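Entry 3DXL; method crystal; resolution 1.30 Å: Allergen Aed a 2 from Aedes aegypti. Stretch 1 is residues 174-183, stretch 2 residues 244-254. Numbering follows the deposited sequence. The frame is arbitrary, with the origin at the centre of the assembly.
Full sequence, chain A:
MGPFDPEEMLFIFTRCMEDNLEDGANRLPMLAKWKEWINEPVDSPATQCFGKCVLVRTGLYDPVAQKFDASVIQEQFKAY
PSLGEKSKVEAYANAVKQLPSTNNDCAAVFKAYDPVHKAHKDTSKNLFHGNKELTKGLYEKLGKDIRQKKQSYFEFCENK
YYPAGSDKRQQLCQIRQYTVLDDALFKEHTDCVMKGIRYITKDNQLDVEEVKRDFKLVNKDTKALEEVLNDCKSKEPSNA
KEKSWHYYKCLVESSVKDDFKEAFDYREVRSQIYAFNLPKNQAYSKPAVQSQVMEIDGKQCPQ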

# COMPACT_ATOMS: atom_id res chain seq x y z
N GLN A 174 23.27 10.40 -6.76
CA GLN A 174 23.49 10.59 -5.34
C GLN A 174 22.31 10.06 -4.52
O GLN A 174 22.50 9.44 -3.47
N ILE A 175 21.09 10.30 -5.01
CA ILE A 175 19.89 9.91 -4.29
C ILE A 175 19.84 8.39 -4.07
O ILE A 175 19.55 7.92 -2.96
N ARG A 176 20.19 7.63 -5.10
CA ARG A 176 20.13 6.18 -5.04
C ARG A 176 21.24 5.60 -4.17
O ARG A 176 21.17 4.43 -3.79
N GLN A 177 22.24 6.42 -3.86
CA GLN A 177 23.32 6.02 -2.95
C GLN A 177 23.09 6.55 -1.52
O GLN A 177 24.01 6.63 -0.71
N TYR A 178 21.83 6.89 -1.23
CA TYR A 178 21.42 7.29 0.12
C TYR A 178 22.01 8.62 0.60
O TYR A 178 22.11 8.86 1.80
N THR A 179 22.38 9.49 -0.33
CA THR A 179 22.71 10.87 0.03
C THR A 179 21.41 11.60 0.37
O THR A 179 20.46 11.60 -0.41
N VAL A 180 21.39 12.21 1.54
CA VAL A 180 20.22 12.95 2.00
C VAL A 180 20.35 14.42 1.60
O VAL A 180 21.07 15.19 2.25
N LEU A 181 19.68 14.80 0.52
CA LEU A 181 19.65 16.18 0.08
C LEU A 181 18.75 17.03 0.99
O LEU A 181 17.93 16.49 1.74
N ASP A 182 18.93 18.35 0.92
CA ASP A 182 18.32 19.29 1.87
C ASP A 182 17.23 20.16 1.27
O ASP A 182 16.56 20.90 1.99
N ASP A 183 17.10 20.11 -0.05
CA ASP A 183 16.23 21.03 -0.75
C ASP A 183 14.76 20.60 -0.75
O ASP A 183 14.44 19.43 -0.51
N SER A 244 8.12 13.04 6.37
CA SER A 244 8.68 11.92 5.59
C SER A 244 10.20 12.05 5.48
O SER A 244 10.94 11.11 5.79
N TRP A 245 10.65 13.22 5.06
CA TRP A 245 12.08 13.48 4.91
C TRP A 245 12.81 13.36 6.25
O TRP A 245 13.89 12.77 6.32
N HIS A 246 12.21 13.89 7.32
CA HIS A 246 12.80 13.77 8.64
C HIS A 246 13.10 12.32 9.02
O HIS A 246 14.19 12.01 9.49
N TYR A 247 12.11 11.44 8.84
CA TYR A 247 12.31 10.06 9.23
C TYR A 247 13.30 9.35 8.32
O TYR A 247 14.12 8.55 8.80
N TYR A 248 13.23 9.64 7.02
CA TYR A 248 14.21 9.08 6.09
C TYR A 248 15.64 9.46 6.49
O TYR A 248 16.50 8.58 6.64
N LYS A 249 15.88 10.75 6.68
CA LYS A 249 17.19 11.25 7.07
C LYS A 249 17.64 10.63 8.39
O LYS A 249 18.78 10.17 8.52
N CYS A 250 16.74 10.61 9.37
CA CYS A 250 17.04 10.07 10.68
C CYS A 250 17.48 8.61 10.58
O CYS A 250 18.51 8.23 11.14
N LEU A 251 16.72 7.80 9.85
CA LEU A 251 17.05 6.39 9.69
C LEU A 251 18.39 6.19 8.98
O LEU A 251 19.22 5.38 9.41
N VAL A 252 18.60 6.94 7.89
CA VAL A 252 19.81 6.84 7.08
C VAL A 252 21.08 7.21 7.87
O VAL A 252 22.17 6.69 7.58
N GLU A 253 20.93 8.09 8.85
CA GLU A 253 22.05 8.57 9.65
C GLU A 253 22.18 7.87 11.00
O GLU A 253 23.11 8.17 11.76
N SER A 254 21.29 6.91 11.28
CA SER A 254 21.20 6.26 12.59
C SER A 254 22.07 5.02 12.74
O SER A 254 22.68 4.55 11.79

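What fills the space between the loop and the helix? The main bump is Val180, whose CA-to-CB bond points toward the helix and whose chi1 is t. Its two methyls enter a hollow lined by side chains from successive helical turns. Val180 CG1 lies 3.6 Å from NE1 of Trp245 and 3.7 Å from CB of Lys249, while Val180 CG2 reaches CE2 of Tyr248 at 4.0 Å and CG1 of Val252 at 3.8 Å. Steps of three or four link Trp245 to Tyr248 and Lys249, and those two to Val252, which keeps all four on one side of the helix, so a small branched side chain can touch all four.

How does Tyr178 fit beside this hollow? A type I turn runs from Ile175 to Tyr178, and Tyr178 itself has a positive phi of 67°. Its CB points sideways, and with chi1 m the ring lies against the helix, where Tyr178 CD1 comes within 3.3 Å of Tyr248 OH and 4.0 Å of Val252 CG2. Val252, also t, thus meets both loop residues: its CG1 is 3.8 Å from Val180 CG2 and also packs 3.6 Å from the carbonyl O of Tyr178.

Where does the indole of Trp245 find its polar partner? Trp245 points toward the loop with chi1 t, and its NE1 donates a hydrogen bond to Leu181 O at 2.9 Å. That carbonyl sits at the ring's edge, near its plane, where an indole N-H can reach it. The CA-to-CB bond of Leu181 points away, and the residue meets the indole through its carbonyl. Asp182 also starts away, but its carboxylate comes back to the same ring edge, with OD1 3.6 Å from Trp245 CZ2.

How do waters complete the fit? Beyond the phenol of Tyr248, which has chi1 t, one water accepts a hydrogen bond from Tyr248 OH, 2.6 Å from the water O, and donates to Ile175 O and Thr179 O, each 2.7 Å from the water O. It therefore ties the helix to two backbone carbonyls around the turn. Near Lys249 and Asp182, a second water accepts from Lys249 NZ and donates to Val180 O and Asp182 OD1; its O is 2.9 Å from Lys249 NZ, 3.0 Å from Val180 O and 2.7 Å from Asp182 OD1. Lys249, extended through chi3, also forms a salt bridge within its own stretch, NZ to Glu253 OE2 at 2.7 Å, so its ammonium group serves both Glu253 and the water bridge.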

# COMPACT_ATOMS: atom_id res chain seq x y z
CB GLN A 174 23.73 12.07 -5.04
CG GLN A 174 25.03 12.65 -5.63
CD GLN A 174 24.88 13.10 -7.08
OE1 GLN A 174 23.96 13.85 -7.42
NE2 GLN A 174 25.78 12.63 -7.94
CB ILE A 175 18.63 10.44 -5.01
CG1 ILE A 175 18.54 11.96 -4.81
CG2 ILE A 175 17.36 9.76 -4.50
CD1 ILE A 175 17.58 12.66 -5.75
CB ARG A 176 20.18 5.56 -6.43
CG ARG A 176 18.94 5.80 -7.26
CD ARG A 176 19.00 4.99 -8.52
NE ARG A 176 17.81 5.17 -9.35
CZ ARG A 176 17.61 4.55 -10.50
NH1 ARG A 176 18.51 3.69 -10.98
NH2 ARG A 176 16.49 4.77 -11.19
CB GLN A 177 24.68 6.47 -3.49
CG GLN A 177 25.06 5.79 -4.81
CD GLN A 177 26.41 6.24 -5.32
OE1 GLN A 177 27.45 5.76 -4.86
NE2 GLN A 177 26.41 7.15 -6.27
CB TYR A 178 21.65 6.17 1.16
CG TYR A 178 20.70 5.01 0.98
CD1 TYR A 178 19.40 5.06 1.49
CD2 TYR A 178 21.09 3.87 0.29
CE1 TYR A 178 18.52 4.01 1.32
CE2 TYR A 178 20.21 2.80 0.11
CZ TYR A 178 18.92 2.87 0.64
OH TYR A 178 18.02 1.83 0.50
CB THR A 179 23.46 11.57 -1.11
OG1 THR A 179 24.76 10.99 -1.20
CG2 THR A 179 23.62 13.06 -0.83
CB VAL A 180 20.04 12.83 3.53
CG1 VAL A 180 18.79 13.60 3.97
CG2 VAL A 180 19.94 11.36 3.97
CB LEU A 181 19.23 16.27 -1.39
CG LEU A 181 20.06 15.45 -2.38
CD1 LEU A 181 19.46 15.52 -3.77
CD2 LEU A 181 21.52 15.92 -2.42
CB ASP A 182 19.39 20.24 2.43
CG ASP A 182 20.14 19.65 3.58
OD1 ASP A 182 19.73 18.60 4.11
OD2 ASP A 182 21.16 20.27 3.97
CB ASP A 183 16.73 21.20 -2.19
CG ASP A 183 16.68 19.90 -2.97
OD1 ASP A 183 17.61 19.07 -2.85
OD2 ASP A 183 15.70 19.71 -3.71
CB SER A 244 8.09 11.87 4.18
OG SER A 244 6.76 11.39 4.21
CB TRP A 245 12.27 14.87 4.30
CG TRP A 245 13.71 15.30 4.20
CD1 TRP A 245 14.60 14.99 3.21
CD2 TRP A 245 14.41 16.14 5.13
NE1 TRP A 245 15.82 15.59 3.47
CE2 TRP A 245 15.74 16.29 4.64
CE3 TRP A 245 14.07 16.77 6.33
CZ2 TRP A 245 16.70 17.06 5.30
CZ3 TRP A 245 15.04 17.53 7.00
CH2 TRP A 245 16.34 17.67 6.47
CB HIS A 246 11.90 14.40 9.70
CG HIS A 246 12.33 14.09 11.10
ND1 HIS A 246 13.38 14.74 11.72
CD2 HIS A 246 11.85 13.20 12.01
CE1 HIS A 246 13.52 14.27 12.95
NE2 HIS A 246 12.61 13.33 13.14
CB TYR A 247 10.97 9.32 9.32
CG TYR A 247 10.24 9.64 10.59
CD1 TYR A 247 10.65 9.11 11.81
CD2 TYR A 247 9.14 10.50 10.59
CE1 TYR A 247 9.99 9.41 12.99
CE2 TYR A 247 8.46 10.80 11.78
CZ TYR A 247 8.90 10.26 12.96
OH TYR A 247 8.25 10.54 14.13
CB TYR A 248 13.89 9.54 4.67
CG TYR A 248 14.90 9.09 3.64
CD1 TYR A 248 14.96 7.76 3.22
CD2 TYR A 248 15.84 9.99 3.11
CE1 TYR A 248 15.90 7.34 2.28
CE2 TYR A 248 16.78 9.58 2.17
CZ TYR A 248 16.81 8.25 1.77
OH TYR A 248 17.73 7.83 0.84
CB LYS A 249 17.12 12.77 7.20
CG LYS A 249 18.39 13.41 7.75
CD LYS A 249 18.29 14.92 7.71
CE LYS A 249 19.46 15.60 8.43
NZ LYS A 249 20.78 15.45 7.72
CB CYS A 250 15.84 10.21 11.61
SG CYS A 250 16.20 10.02 13.36
CB LEU A 251 15.93 5.65 8.96
CG LEU A 251 14.70 5.37 9.83
CD1 LEU A 251 13.48 5.12 8.96
CD2 LEU A 251 14.97 4.19 10.74
CB VAL A 252 19.68 7.68 5.77
CG1 VAL A 252 21.03 7.85 5.06
CG2 VAL A 252 18.67 7.03 4.84
CB GLU A 253 21.93 10.08 9.80
CG GLU A 253 22.06 10.80 8.45
CD GLU A 253 21.75 12.30 8.48
OE1 GLU A 253 21.49 12.86 9.57
OE2 GLU A 253 21.75 12.91 7.39
CB SER A 254 19.75 5.85 12.85
OG SER A 254 19.45 4.67 12.14
O HOH W 1 18.81 9.48 -0.84
O HOH W 2 21.08 16.44 5.00